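Peptidase (PDB 5NYW) is of unknown function but, as an ancestral proteasome beta-subunit of the Ntn-hydrolase class, probably acts as a self-assembling peptidase. Local coordinates at residues Arg31-Phe36 and Val45-Gly50; Asn113-Gly118 and Pro144-Gly149. All coordinates share one frame; numbering follows the deposited sequence.

Contact 1: residues Arg31-Phe36 and Val45-Gly50; sequences RKLHLF and VVQSAG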
loop_
_atom_site.group_PDB
_atom_site.type_symbol
_atom_site.label_atom_id
_atom_site.label_comp_id
_atom_site.label_asym_id
_atom_site.label_seq_id
_atom_site.Cartn_x
_atom_site.Cartn_y
_atom_site.Cartn_z
ATOM N N ARG L 31 -27.855 -35.117 3.188
ATOM C CA ARG L 31 -27.303 -35.637 4.436
ATOM C C ARG L 31 -26.315 -34.638 5.083
ATOM O O ARG L 31 -25.454 -34.069 4.403
ATOM C CB ARG L 31 -26.677 -37.005 4.184
ATOM C CG ARG L 31 -26.158 -37.715 5.408
ATOM C CD ARG L 31 -25.999 -39.181 5.100
ATOM N NE ARG L 31 -25.178 -39.355 3.913
ATOM C CZ ARG L 31 -23.861 -39.500 3.938
ATOM N NH1 ARG L 31 -23.218 -39.490 5.100
ATOM N NH2 ARG L 31 -23.187 -39.645 2.800
ATOM N N LYS L 32 -26.458 -34.441 6.398
ATOM C CA LYS L 32 -25.699 -33.447 7.169
ATOM C C LYS L 32 -24.875 -34.112 8.276
ATOM O O LYS L 32 -24.514 -33.501 9.291
ATOM C CB LYS L 32 -26.651 -32.394 7.767
ATOM C CG LYS L 32 -27.442 -31.585 6.727
ATOM C CD LYS L 32 -28.434 -30.634 7.373
ATOM C CE LYS L 32 -29.253 -29.876 6.326
ATOM N NZ LYS L 32 -28.445 -29.016 5.406
ATOM N N LEU L 33 -24.624 -35.396 8.082
ATOM C CA LEU L 33 -23.780 -36.160 8.985
ATOM C C LEU L 33 -22.925 -37.118 8.146
ATOM O O LEU L 33 -23.446 -38.052 7.527
ATOM C CB LEU L 33 -24.623 -36.906 10.014
ATOM C CG LEU L 33 -23.917 -37.548 11.211
ATOM C CD1 LEU L 33 -24.925 -37.675 12.333
ATOM C CD2 LEU L 33 -23.313 -38.924 10.880
ATOM N N HIS L 34 -21.614 -36.892 8.123
ATOM C CA HIS L 34 -20.728 -37.705 7.296
ATOM C C HIS L 34 -19.684 -38.385 8.162
ATOM O O HIS L 34 -19.324 -37.864 9.218
ATOM C CB HIS L 34 -20.094 -36.836 6.212
ATOM C CG HIS L 34 -21.080 -36.348 5.192
ATOM N ND1 HIS L 34 -21.363 -37.048 4.038
ATOM C CD2 HIS L 34 -21.887 -35.266 5.182
ATOM C CE1 HIS L 34 -22.277 -36.395 3.344
ATOM N NE2 HIS L 34 -22.624 -35.314 4.018
ATOM N N LEU L 35 -19.216 -39.558 7.735
ATOM C CA LEU L 35 -18.359 -40.387 8.594
ATOM C C LEU L 35 -16.963 -40.610 8.044
ATOM O O LEU L 35 -16.793 -40.873 6.859
ATOM C CB LEU L 35 -18.998 -41.756 8.825
ATOM C CG LEU L 35 -20.156 -41.903 9.809
ATOM C CD1 LEU L 35 -20.703 -43.313 9.707
ATOM C CD2 LEU L 35 -19.718 -41.595 11.226
ATOM N N PHE L 36 -15.964 -40.544 8.915
ATOM C CA PHE L 36 -14.618 -40.931 8.506
ATOM C C PHE L 36 -14.085 -41.996 9.452
ATOM O O PHE L 36 -13.770 -41.716 10.619
ATOM C CB PHE L 36 -13.676 -39.717 8.443
ATOM C CG PHE L 36 -14.113 -38.678 7.454
ATOM C CD1 PHE L 36 -15.099 -37.763 7.775
ATOM C CD2 PHE L 36 -13.584 -38.661 6.178
ATOM C CE1 PHE L 36 -15.514 -36.812 6.860
ATOM C CE2 PHE L 36 -13.991 -37.727 5.250
ATOM C CZ PHE L 36 -14.966 -36.795 5.589
ATOM N N VAL L 45 -16.630 -37.722 12.937
ATOM C CA VAL L 45 -17.937 -37.279 12.450
ATOM C C VAL L 45 -17.940 -35.792 12.125
ATOM O O VAL L 45 -17.525 -34.964 12.947
ATOM C CB VAL L 45 -19.051 -37.553 13.488
ATOM C CG1 VAL L 45 -20.396 -37.036 12.989
ATOM C CG2 VAL L 45 -19.133 -39.034 13.788
ATOM N N VAL L 46 -18.420 -35.458 10.931
ATOM C CA VAL L 46 -18.544 -34.065 10.523
ATOM C C VAL L 46 -19.999 -33.701 10.252
ATOM O O VAL L 46 -20.668 -34.369 9.459
ATOM C CB VAL L 46 -17.723 -33.781 9.256
ATOM C CG1 VAL L 46 -17.928 -32.345 8.815
ATOM C CG2 VAL L 46 -16.239 -34.061 9.498
ATOM N N GLN L 47 -20.499 -32.646 10.890
ATOM C CA GLN L 47 -21.877 -32.227 10.639
ATOM C C GLN L 47 -21.950 -30.869 9.952
ATOM O O GLN L 47 -21.194 -29.957 10.294
ATOM C CB GLN L 47 -22.658 -32.193 11.949
ATOM C CG GLN L 47 -22.953 -33.571 12.526
ATOM C CD GLN L 47 -23.424 -33.490 13.970
ATOM O OE1 GLN L 47 -22.671 -33.076 14.856
ATOM N NE2 GLN L 47 -24.676 -33.869 14.212
ATOM N N SER L 48 -22.894 -30.718 9.023
ATOM C CA SER L 48 -22.926 -29.532 8.180
ATOM C C SER L 48 -24.162 -28.678 8.369
ATOM O O SER L 48 -25.293 -29.182 8.494
ATOM C CB SER L 48 -22.827 -29.902 6.696
ATOM O OG SER L 48 -21.654 -30.629 6.421
ATOM N N ALA L 49 -23.901 -27.373 8.345
ATOM C CA ALA L 49 -24.898 -26.322 8.344
ATOM C C ALA L 49 -24.383 -25.129 7.540
ATOM O O ALA L 49 -23.185 -24.967 7.341
ATOM C CB ALA L 49 -25.210 -25.902 9.744
ATOM N N GLY L 50 -25.297 -24.300 7.067
ATOM C CA GLY L 50 -24.928 -23.142 6.297
ATOM C C GLY L 50 -24.989 -23.498 4.836
ATOM O O GLY L 50 -25.676 -24.453 4.466
#
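The carbonyl oxygen of Lys32 is held by two hydrogen bonds and a CA-H contact. Ser48 N donates to Lys32 O at 3.2 Å from well above the carbonyl plane, the hydroxyl of Ser16 adds a second hydrogen bond, and the CA-H of Gln47 makes a further close contact. Along the strands the geometry straightens: His34 and Val46 form a hydrogen-bonded antiparallel pair, with His34 N to Val46 O at 3.0 Å and Val46 N to His34 O at 3.1 Å, both donors lying in the carbonyl planes. Non-hydrogen-bonded pairs on either side, Leu33 with Gln47 and Leu35 with Val45, send their side chains to one face. There Val45 splits its branches: CG1 meets Leu33 CG, the two side chains crossing obliquely, while CG2 lies alongside Leu35 CD2 at 3.7 Å, both side chains pointing the same way. On the other face, toward helix 52-65, Phe36 reaches back so that its CE1 meets Val46 CG2 obliquely at 3.9 Å. His34 is turned back toward the loop before its strand, where NE2 donates to Arg31 O at 3.1 Å and CE1 sits over the rim of the Arg31 guanidinium. That guanidinium reaches forward through NH1 to a lone pair of Leu33 O at 2.8 Å. Lys32 runs its methylene chain past Ser48 O, extended until a bend at chi4 (-61°), and delivers NZ to the hydroxyls of Thr1 and Thr20; these bonds fix NZ, which, if charged, could help lower the pKa of the Thr1 hydroxyl. A lysine just ahead of the hairpin's first strand, reaching an N-terminal threonine, is characteristic of the active site of proteasome beta-subunits and HslV in the Ntn-hydrolase fold.

Contact 2: residues Asn113-Gly118 and Pro144-Gly149; sequences NLLLGG and PYFQIG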
loop_
_atom_site.group_PDB
_atom_site.type_symbol
_atom_site.label_atom_id
_atom_site.label_comp_id
_atom_site.label_asym_id
_atom_site.label_seq_id
_atom_site.Cartn_x
_atom_site.Cartn_y
_atom_site.Cartn_z
ATOM N N ASN L 113 -20.896 -23.445 9.125
ATOM C CA ASN L 113 -20.434 -23.884 10.429
ATOM C C ASN L 113 -20.393 -25.396 10.379
ATOM O O ASN L 113 -21.222 -26.022 9.700
ATOM C CB ASN L 113 -21.346 -23.392 11.567
ATOM C CG ASN L 113 -21.062 -21.957 11.976
ATOM O OD1 ASN L 113 -20.336 -21.715 12.938
ATOM N ND2 ASN L 113 -21.639 -21.000 11.255
ATOM N N LEU L 114 -19.400 -25.972 11.050
ATOM C CA LEU L 114 -19.249 -27.415 11.106
ATOM C C LEU L 114 -19.076 -27.903 12.529
ATOM O O LEU L 114 -18.573 -27.169 13.381
ATOM C CB LEU L 114 -18.052 -27.869 10.266
ATOM C CG LEU L 114 -18.058 -27.440 8.804
ATOM C CD1 LEU L 114 -16.798 -27.899 8.154
ATOM C CD2 LEU L 114 -19.229 -28.071 8.127
ATOM N N LEU L 115 -19.502 -29.144 12.776
ATOM C CA LEU L 115 -19.153 -29.844 14.008
ATOM C C LEU L 115 -18.265 -31.045 13.658
ATOM O O LEU L 115 -18.479 -31.736 12.649
ATOM C CB LEU L 115 -20.400 -30.284 14.780
ATOM C CG LEU L 115 -21.291 -29.152 15.307
ATOM C CD1 LEU L 115 -22.378 -29.691 16.191
ATOM C CD2 LEU L 115 -20.495 -28.082 16.033
ATOM N N LEU L 116 -17.238 -31.240 14.474
ATOM C CA LEU L 116 -16.285 -32.327 14.323
ATOM C C LEU L 116 -16.124 -33.040 15.632
ATOM O O LEU L 116 -15.729 -32.430 16.614
ATOM C CB LEU L 116 -14.933 -31.800 13.868
ATOM C CG LEU L 116 -13.743 -32.758 13.942
ATOM C CD1 LEU L 116 -13.854 -33.884 12.911
ATOM C CD2 LEU L 116 -12.455 -31.964 13.774
ATOM N N GLY L 117 -16.448 -34.323 15.668
ATOM C CA GLY L 117 -16.366 -35.048 16.918
ATOM C C GLY L 117 -15.913 -36.466 16.710
ATOM O O GLY L 117 -16.101 -37.038 15.641
ATOM N N GLY L 118 -15.324 -37.054 17.737
ATOM C CA GLY L 118 -14.936 -38.441 17.628
ATOM C C GLY L 118 -13.734 -38.816 18.450
ATOM O O GLY L 118 -13.409 -38.161 19.459
ATOM N N PRO L 144 -20.645 -29.192 27.340
ATOM C CA PRO L 144 -20.424 -30.498 26.715
ATOM C C PRO L 144 -21.171 -30.732 25.404
ATOM O O PRO L 144 -21.176 -31.861 24.935
ATOM C CB PRO L 144 -20.892 -31.475 27.807
ATOM C CG PRO L 144 -21.959 -30.743 28.536
ATOM C CD PRO L 144 -21.591 -29.267 28.471
ATOM N N TYR L 145 -21.756 -29.698 24.805
ATOM C CA TYR L 145 -22.465 -29.853 23.525
ATOM C C TYR L 145 -22.341 -28.593 22.635
ATOM O O TYR L 145 -22.110 -27.493 23.150
ATOM C CB TYR L 145 -23.961 -30.160 23.762
ATOM C CG TYR L 145 -24.742 -28.942 24.218
ATOM C CD1 TYR L 145 -24.765 -28.571 25.561
ATOM C CD2 TYR L 145 -25.416 -28.126 23.293
ATOM C CE1 TYR L 145 -25.465 -27.439 25.990
ATOM C CE2 TYR L 145 -26.114 -26.988 23.708
ATOM C CZ TYR L 145 -26.146 -26.650 25.064
ATOM O OH TYR L 145 -26.845 -25.524 25.498
ATOM N N PHE L 146 -22.541 -28.757 21.320
ATOM C CA PHE L 146 -22.578 -27.635 20.366
ATOM C C PHE L 146 -23.801 -27.736 19.474
ATOM O O PHE L 146 -24.231 -28.835 19.137
ATOM C CB PHE L 146 -21.339 -27.615 19.468
ATOM C CG PHE L 146 -20.086 -27.240 20.169
ATOM C CD1 PHE L 146 -20.056 -26.168 21.033
ATOM C CD2 PHE L 146 -18.921 -27.971 19.962
ATOM C CE1 PHE L 146 -18.871 -25.823 21.691
ATOM C CE2 PHE L 146 -17.744 -27.637 20.609
ATOM C CZ PHE L 146 -17.715 -26.560 21.478
ATOM N N GLN L 147 -24.354 -26.604 19.062
ATOM C CA GLN L 147 -25.413 -26.646 18.061
ATOM C C GLN L 147 -25.038 -25.763 16.865
ATOM O O GLN L 147 -24.467 -24.687 17.040
ATOM C CB GLN L 147 -26.744 -26.170 18.644
ATOM C CG GLN L 147 -27.149 -26.758 19.980
ATOM C CD GLN L 147 -28.400 -26.061 20.515
ATOM O OE1 GLN L 147 -28.306 -24.975 21.084
ATOM N NE2 GLN L 147 -29.566 -26.686 20.351
ATOM N N ILE L 148 -25.398 -26.191 15.658
ATOM C CA ILE L 148 -25.311 -25.328 14.475
ATOM C C ILE L 148 -26.661 -25.356 13.725
ATOM O O ILE L 148 -27.463 -26.284 13.907
ATOM C CB ILE L 148 -24.140 -25.752 13.535
ATOM C CG1 ILE L 148 -24.264 -27.213 13.086
ATOM C CG2 ILE L 148 -22.793 -25.538 14.244
ATOM C CD1 ILE L 148 -23.116 -27.688 12.147
ATOM N N GLY L 149 -26.921 -24.339 12.901
ATOM C CA GLY L 149 -28.197 -24.220 12.215
ATOM C C GLY L 149 -29.276 -23.611 13.098
ATOM O O GLY L 149 -28.982 -22.790 13.973
#
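Leu115 and Ile148 meet tip to tip, each reaching from its own strand toward the other. Ile148 brings two branches to the meeting. Its CG1 lies between the backbone N and the carbonyl carbon, the crowded position (chi1 57°), and from there the chain runs straight out, so that CD1 passes beside Leu115 CG and comes to 3.5 Å from Asn113 O. The other branch, CG2, is wedged between Asn113 CB at 3.7 Å and Leu115 CD2 at 3.9 Å. The strands themselves, 113-118 and 145-149, run roughly antiparallel at 146° but belong to different sheets; with 7.4 Å between their axes they meet through side chains. This is face-to-face packing in the beta sandwich of the Ntn-hydrolase fold, whose outer faces are layered with helices, and on the far side of strand 113-118 Leu114 and Leu116 turn to helix 80-98. Further along, Leu115 crosses Phe146 obliquely: CD2 touches Phe146 CB at 3.6 Å, and CD1 lies 3.6 Å from Phe146 O. The first bond of Phe146 points at the opposing strand, but its ring then leads away, to Leu127 of strand 126-130. Asn113 offers Ile148 its CB, while its amide oxygen OD1 is hydrogen-bonded to His129 NE2.

Contact 1 closes before contact 2 opens along the chain, and their centres lie 9 Å apart. Strands 42-50 and 112-120 are neighbours in the same five-stranded antiparallel sheet, so the second strand of the 31-36/45-50 hairpin is also the partner of 113-118: Gln47 N lies 2.8 Å from Leu115 O, a probable hydrogen bond. Contact 1 thus works within that sheet at its edge in this chain, whereas contact 2 crosses from it to strand 145-149 of the other sheet. Ile148 CD1 packs 3.5 Å from Gln47 O, bringing the two together directly. The hairpin next to Lys32 therefore pairs, through its second strand, with the strand that packs across the sandwich on 145-149.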